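Local coordinates for hydroxylase, putative (Mycobacterium tuberculosis, PDB 3AFF), which probably hydroxylates the steroid 3-HSA to the catechol 3,4-DHSA during cholesterol breakdown, as the flavin-dependent oxygenase component of a two-component monooxygenase, at residues A346-L349 with P354-R357; P21-R26 with A76-S81. One frame throughout, in Å; residues are numbered along the deposited sequence.

Contact 1: residues A346-L349 with P354-R357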
ATOM      1  N   ALA A 346      29.809  12.636  24.852  1.00 27.84           N
ATOM      2  CA  ALA A 346      29.669  14.082  24.879  1.00 30.16           C
ATOM      3  C   ALA A 346      30.957  14.780  24.553  1.00 31.26           C
ATOM      4  O   ALA A 346      30.957  16.012  24.337  1.00 32.91           O
ATOM      5  CB  ALA A 346      29.198  14.547  26.270  1.00 29.98           C
ATOM      6  N   THR A 347      32.058  14.029  24.559  1.00 32.82           N
ATOM      7  CA  THR A 347      33.380  14.562  24.206  1.00 33.82           C
ATOM      8  C   THR A 347      33.679  14.539  22.688  1.00 33.57           C
ATOM      9  O   THR A 347      34.749  15.015  22.261  1.00 33.36           O
ATOM     10  CB  THR A 347      34.543  13.779  24.896  1.00 34.38           C
ATOM     11  OG1 THR A 347      34.439  12.378  24.598  1.00 37.02           O
ATOM     12  CG2 THR A 347      34.620  14.064  26.397  1.00 36.01           C
ATOM     13  N   ALA A 348      32.749  13.987  21.895  1.00 33.30           N
ATOM     14  CA  ALA A 348      32.941  13.778  20.446  1.00 31.58           C
ATOM     15  C   ALA A 348      33.253  15.080  19.728  1.00 30.38           C
ATOM     16  O   ALA A 348      33.865  15.048  18.658  1.00 29.68           O
ATOM     17  CB  ALA A 348      31.734  13.088  19.801  1.00 31.20           C
ATOM     18  N   LEU A 349      32.845  16.191  20.334  1.00 29.20           N
ATOM     19  CA  LEU A 349      33.116  17.546  19.841  1.00 29.75           C
ATOM     20  C   LEU A 349      34.519  18.049  20.043  1.00 29.16           C
ATOM     21  O   LEU A 349      34.911  19.024  19.394  1.00 28.81           O
ATOM     22  CB  LEU A 349      32.220  18.603  20.529  1.00 30.61           C
ATOM     23  CG  LEU A 349      30.716  18.718  20.350  1.00 32.97           C
ATOM     24  CD1 LEU A 349      30.337  20.153  20.632  1.00 27.05           C
ATOM     25  CD2 LEU A 349      30.345  18.305  18.912  1.00 32.24           C
ATOM     26  N   PRO A 354      39.213  11.865  17.105  1.00 34.83           N
ATOM     27  CA  PRO A 354      39.340  11.503  15.684  1.00 34.60           C
ATOM     28  C   PRO A 354      38.010  11.581  14.958  1.00 34.74           C
ATOM     29  O   PRO A 354      37.976  11.821  13.755  1.00 35.18           O
ATOM     30  CB  PRO A 354      39.760  10.035  15.723  1.00 35.72           C
ATOM     31  CG  PRO A 354      40.356   9.833  17.026  1.00 35.68           C
ATOM     32  CD  PRO A 354      39.768  10.830  17.989  1.00 35.16           C
ATOM     33  N   ILE A 355      36.910  11.368  15.668  1.00 33.28           N
ATOM     34  CA  ILE A 355      35.649  11.206  14.974  1.00 32.15           C
ATOM     35  C   ILE A 355      35.076  12.537  14.437  1.00 30.02           C
ATOM     36  O   ILE A 355      34.473  12.535  13.374  1.00 28.99           O
ATOM     37  CB  ILE A 355      34.624  10.358  15.794  1.00 32.76           C
ATOM     38  CG1 ILE A 355      33.274  10.381  15.128  1.00 33.24           C
ATOM     39  CG2 ILE A 355      34.464  10.905  17.197  1.00 34.36           C
ATOM     40  CD1 ILE A 355      33.092   9.271  14.237  1.00 38.18           C
ATOM     41  N   GLN A 356      35.298  13.658  15.125  1.00 28.36           N
ATOM     42  CA  GLN A 356      34.882  14.921  14.559  1.00 29.19           C
ATOM     43  C   GLN A 356      35.619  15.241  13.233  1.00 29.64           C
ATOM     44  O   GLN A 356      35.081  15.938  12.366  1.00 29.49           O
ATOM     45  CB  GLN A 356      34.880  16.114  15.578  1.00 30.19           C
ATOM     46  CG  GLN A 356      36.171  16.376  16.377  1.00 28.08           C
ATOM     47  CD  GLN A 356      37.261  17.017  15.569  1.00 29.04           C
ATOM     48  OE1 GLN A 356      37.037  17.997  14.868  1.00 30.75           O
ATOM     49  NE2 GLN A 356      38.472  16.467  15.662  1.00 28.17           N
ATOM     50  N   ARG A 357      36.834  14.716  13.073  1.00 28.72           N
ATOM     51  CA  ARG A 357      37.640  15.035  11.929  1.00 28.48           C
ATOM     52  C   ARG A 357      37.154  14.290  10.721  1.00 26.81           C
ATOM     53  O   ARG A 357      37.027  14.892   9.673  1.00 27.03           O
ATOM     54  CB  ARG A 357      39.103  14.711  12.172  1.00 29.19           C
ATOM     55  CG  ARG A 357      40.007  15.028  10.966  1.00 29.87           C
ATOM     56  CD  ARG A 357      41.484  14.717  11.197  1.00 34.13           C
ATOM     57  NE  ARG A 357      41.950  15.218  12.496  1.00 43.03           N
ATOM     58  CZ  ARG A 357      42.180  14.453  13.566  1.00 46.11           C
ATOM     59  NH1 ARG A 357      42.023  13.119  13.487  1.00 45.87           N
ATOM     60  NH2 ARG A 357      42.575  15.024  14.720  1.00 44.94           N
TER
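Gln356 lays the root of its side chain against the backbone of Ala348: CB comes to 3.4 Å from Ala348 O, and CG to 3.5 Å from the same oxygen. That carbonyl is buried here without a polar partner in the model, facing aliphatic carbons instead. The first torsion sets CG between the backbone N and the carbonyl carbon (chi1 53°), a second bend at chi2 (75°) folds the chain back, and the amide is held close to home: NE2 bonds to Ala353 O, just ahead of helix 354-370, and OE1 accepts from Arg360 NE, one turn further on. Nearby, Ala348 CB and Ile355 CG2 make a light apolar contact at 4.4 Å, while the CG1 arm of Ile355 leads away from the loop. The loop carries Ala346 and Thr347, probable FMN-binding residues, and Ala346 O bonds to Trp141 NE1 of a second subunit. After helix 316-342 it folds back against the first turn of helix 354-370. Leu349 and Gln356 both touch Phe341 of helix 316-342, Ile355 packs on Ala252 and Ala255 of helix 233-259, and the second subunit meets Leu349 through its Ala364 and Gln356 through its Val185.

Contact 2: residues P21-R26 with A76-S81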
ATOM      1  N   PRO A  21      49.499   3.205   9.863  1.00 38.35           N
ATOM      2  CA  PRO A  21      49.761   3.708  11.213  1.00 39.25           C
ATOM      3  C   PRO A  21      50.439   5.090  11.285  1.00 40.62           C
ATOM      4  O   PRO A  21      49.987   5.918  12.074  1.00 40.98           O
ATOM      5  CB  PRO A  21      50.631   2.604  11.823  1.00 39.77           C
ATOM      6  CG  PRO A  21      50.177   1.376  11.141  1.00 39.09           C
ATOM      7  CD  PRO A  21      50.008   1.831   9.696  1.00 38.49           C
ATOM      8  N   GLU A  22      51.481   5.329  10.471  1.00 41.74           N
ATOM      9  CA  GLU A  22      52.203   6.613  10.386  1.00 43.92           C
ATOM     10  C   GLU A  22      51.325   7.751   9.877  1.00 42.30           C
ATOM     11  O   GLU A  22      51.443   8.881  10.336  1.00 42.41           O
ATOM     12  CB  GLU A  22      53.386   6.522   9.414  1.00 44.14           C
ATOM     13  CG  GLU A  22      54.711   5.880   9.939  1.00 48.86           C
ATOM     14  CD  GLU A  22      55.733   5.488   8.785  1.00 48.54           C
ATOM     15  OE1 GLU A  22      55.325   5.306   7.591  1.00 50.37           O
ATOM     16  OE2 GLU A  22      56.959   5.383   9.101  1.00 53.91           O
ATOM     17  N   ILE A  23      50.490   7.458   8.879  1.00 41.57           N
ATOM     18  CA  ILE A  23      49.579   8.459   8.337  1.00 40.26           C
ATOM     19  C   ILE A  23      48.555   8.819   9.382  1.00 40.08           C
ATOM     20  O   ILE A  23      48.306   9.987   9.590  1.00 38.40           O
ATOM     21  CB  ILE A  23      48.973   8.072   6.929  1.00 41.06           C
ATOM     22  CG1 ILE A  23      50.098   8.056   5.868  1.00 39.48           C
ATOM     23  CG2 ILE A  23      47.875   9.087   6.483  1.00 39.79           C
ATOM     24  CD1 ILE A  23      49.862   7.116   4.747  1.00 36.66           C
ATOM     25  N   ARG A  24      47.996   7.822  10.065  1.00 41.42           N
ATOM     26  CA  ARG A  24      47.011   8.088  11.139  1.00 42.74           C
ATOM     27  C   ARG A  24      47.557   9.033  12.218  1.00 42.78           C
ATOM     28  O   ARG A  24      46.863   9.963  12.644  1.00 42.08           O
ATOM     29  CB  ARG A  24      46.462   6.782  11.756  1.00 43.00           C
ATOM     30  CG  ARG A  24      45.238   6.955  12.732  1.00 43.13           C
ATOM     31  CD  ARG A  24      44.950   5.690  13.567  1.00 45.51           C
ATOM     32  NE  ARG A  24      44.636   4.508  12.740  1.00 52.54           N
ATOM     33  CZ  ARG A  24      45.334   3.360  12.706  1.00 57.36           C
ATOM     34  NH1 ARG A  24      44.959   2.378  11.877  1.00 58.26           N
ATOM     35  NH2 ARG A  24      46.409   3.166  13.488  1.00 59.45           N
ATOM     36  N   ASP A  25      48.814   8.819  12.607  1.00 43.62           N
ATOM     37  CA  ASP A  25      49.424   9.564  13.697  1.00 44.95           C
ATOM     38  C   ASP A  25      49.595  11.025  13.337  1.00 44.54           C
ATOM     39  O   ASP A  25      49.361  11.900  14.174  1.00 44.94           O
ATOM     40  CB  ASP A  25      50.791   8.960  14.101  1.00 46.07           C
ATOM     41  CG  ASP A  25      50.673   7.570  14.744  1.00 48.55           C
ATOM     42  OD1 ASP A  25      51.732   6.899  14.862  1.00 53.08           O
ATOM     43  OD2 ASP A  25      49.556   7.144  15.138  1.00 50.10           O
ATOM     44  N   ARG A  26      49.981  11.263  12.077  1.00 44.09           N
ATOM     45  CA  ARG A  26      50.214  12.588  11.484  1.00 42.59           C
ATOM     46  C   ARG A  26      48.907  13.402  11.231  1.00 41.79           C
ATOM     47  O   ARG A  26      48.956  14.601  10.954  1.00 40.63           O
ATOM     48  CB  ARG A  26      50.947  12.365  10.157  1.00 43.09           C
ATOM     49  CG  ARG A  26      52.082  13.262   9.858  1.00 44.22           C
ATOM     50  CD  ARG A  26      52.828  12.781   8.654  1.00 47.29           C
ATOM     51  NE  ARG A  26      53.751  11.689   8.934  1.00 52.45           N
ATOM     52  CZ  ARG A  26      54.085  10.718   8.079  1.00 53.33           C
ATOM     53  NH1 ARG A  26      53.566  10.674   6.872  1.00 55.51           N
ATOM     54  NH2 ARG A  26      54.934   9.764   8.439  1.00 55.74           N
ATOM     55  N   ALA A  76      42.060   7.016   3.197  1.00 21.37           N
ATOM     56  CA  ALA A  76      41.113   7.964   3.768  1.00 21.05           C
ATOM     57  C   ALA A  76      40.549   7.434   5.091  1.00 21.46           C
ATOM     58  O   ALA A  76      40.018   8.218   5.871  1.00 22.06           O
ATOM     59  CB  ALA A  76      40.011   8.303   2.825  1.00 19.45           C
ATOM     60  N   SER A  77      40.672   6.138   5.340  1.00 22.19           N
ATOM     61  CA  SER A  77      40.163   5.550   6.579  1.00 24.14           C
ATOM     62  C   SER A  77      41.027   5.934   7.781  1.00 25.43           C
ATOM     63  O   SER A  77      40.616   5.739   8.925  1.00 26.53           O
ATOM     64  CB  SER A  77      40.035   4.021   6.427  1.00 23.92           C
ATOM     65  OG  SER A  77      41.319   3.384   6.449  1.00 22.98           O
ATOM     66  N   VAL A  78      42.214   6.489   7.510  1.00 25.29           N
ATOM     67  CA  VAL A  78      43.133   6.999   8.548  1.00 26.59           C
ATOM     68  C   VAL A  78      43.335   8.499   8.569  1.00 26.04           C
ATOM     69  O   VAL A  78      43.660   9.055   9.608  1.00 27.29           O
ATOM     70  CB  VAL A  78      44.524   6.256   8.546  1.00 25.66           C
ATOM     71  CG1 VAL A  78      44.291   4.779   8.700  1.00 27.83           C
ATOM     72  CG2 VAL A  78      45.270   6.471   7.267  1.00 27.33           C
ATOM     73  N   CYS A  79      43.172   9.151   7.415  1.00 26.62           N
ATOM     74  CA  CYS A  79      43.362  10.594   7.286  1.00 25.33           C
ATOM     75  C   CYS A  79      42.605  10.969   6.023  1.00 24.31           C
ATOM     76  O   CYS A  79      43.007  10.555   4.890  1.00 22.57           O
ATOM     77  CB  CYS A  79      44.846  10.976   7.112  1.00 26.35           C
ATOM     78  SG  CYS A  79      45.107  12.776   6.959  1.00 29.02           S
ATOM     79  N   GLY A  80      41.496  11.678   6.233  1.00 21.67           N
ATOM     80  CA  GLY A  80      40.584  11.987   5.174  1.00 22.63           C
ATOM     81  C   GLY A  80      41.271  12.784   4.066  1.00 22.90           C
ATOM     82  O   GLY A  80      41.018  12.521   2.871  1.00 24.02           O
ATOM     83  N   SER A  81      42.069  13.766   4.471  1.00 22.31           N
ATOM     84  CA  SER A  81      42.779  14.716   3.568  1.00 24.35           C
ATOM     85  C   SER A  81      43.813  13.998   2.733  1.00 24.38           C
ATOM     86  O   SER A  81      43.958  14.291   1.562  1.00 26.46           O
ATOM     87  CB  SER A  81      43.538  15.809   4.339  1.00 23.11           C
ATOM     88  OG  SER A  81      42.672  16.749   4.958  1.00 24.94           O
TER
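Val78 turns its CB toward helix 9-33 and meets two successive residues there, Ile23 and Arg24. Starting at the root, Val78 CB sits 3.8 Å from Arg24 CB and 4.0 Å from Arg24 CA, ordinary van der Waals contact that brings the loop up to the helix backbone. From there the two methyls part. CG2, held between the backbone N and the carbonyl carbon of Val78, reaches Ile23 CG2 at 3.8 Å and lies 4.0 Å from Ile23 CB. CG1 goes to the Arg24 guanidinium, which it approaches obliquely, 4.0 Å from NH1. Arg24 runs extended to CD and then bends at chi3 (-60°), which brings NE and NH1 alongside this methyl; the side chains of Arg24 and Val78 cross at about a right angle. Next along the loop, Cys79 CB packs 3.6 Å from Ile23 CG2, so a single isoleucine methyl touches both residues. Cys79 is also the N-cap of helix 80-96, its SG capping a backbone N just past Ser81. Leu20 adds to the apolar cover of Val78. This is helix-to-loop packing, apolar at Ile23 and edged by Arg24, within the N-terminal helical domain of the acyl-CoA dehydrogenase fold, joining helix 9-33 to the start of helix 80-96, which carries Trp84, a probable FMN-binding residue.

Followed from the N terminus, the chain first meets contact 2, where helix 9-33 is joined by the turn between helices 65-76 and 80-96, closing a loop of 49 intervening residues. The chain then runs through the strands and the long helices 233-259, 286-309 and 316-342 before contact 1 closes a much shorter loop, with four residues between its segments. The two contacts therefore follow in series, neither nested nor crossed. The centres of contact 1 and contact 2 lie about 16 Å apart, on the same side of the chain's centre. They do not touch, but Arg357, on the second segment of contact 1, ties helix 354-370 to helix 9-33, by a salt bridge with Glu31 and a hydrogen bond with Gln28.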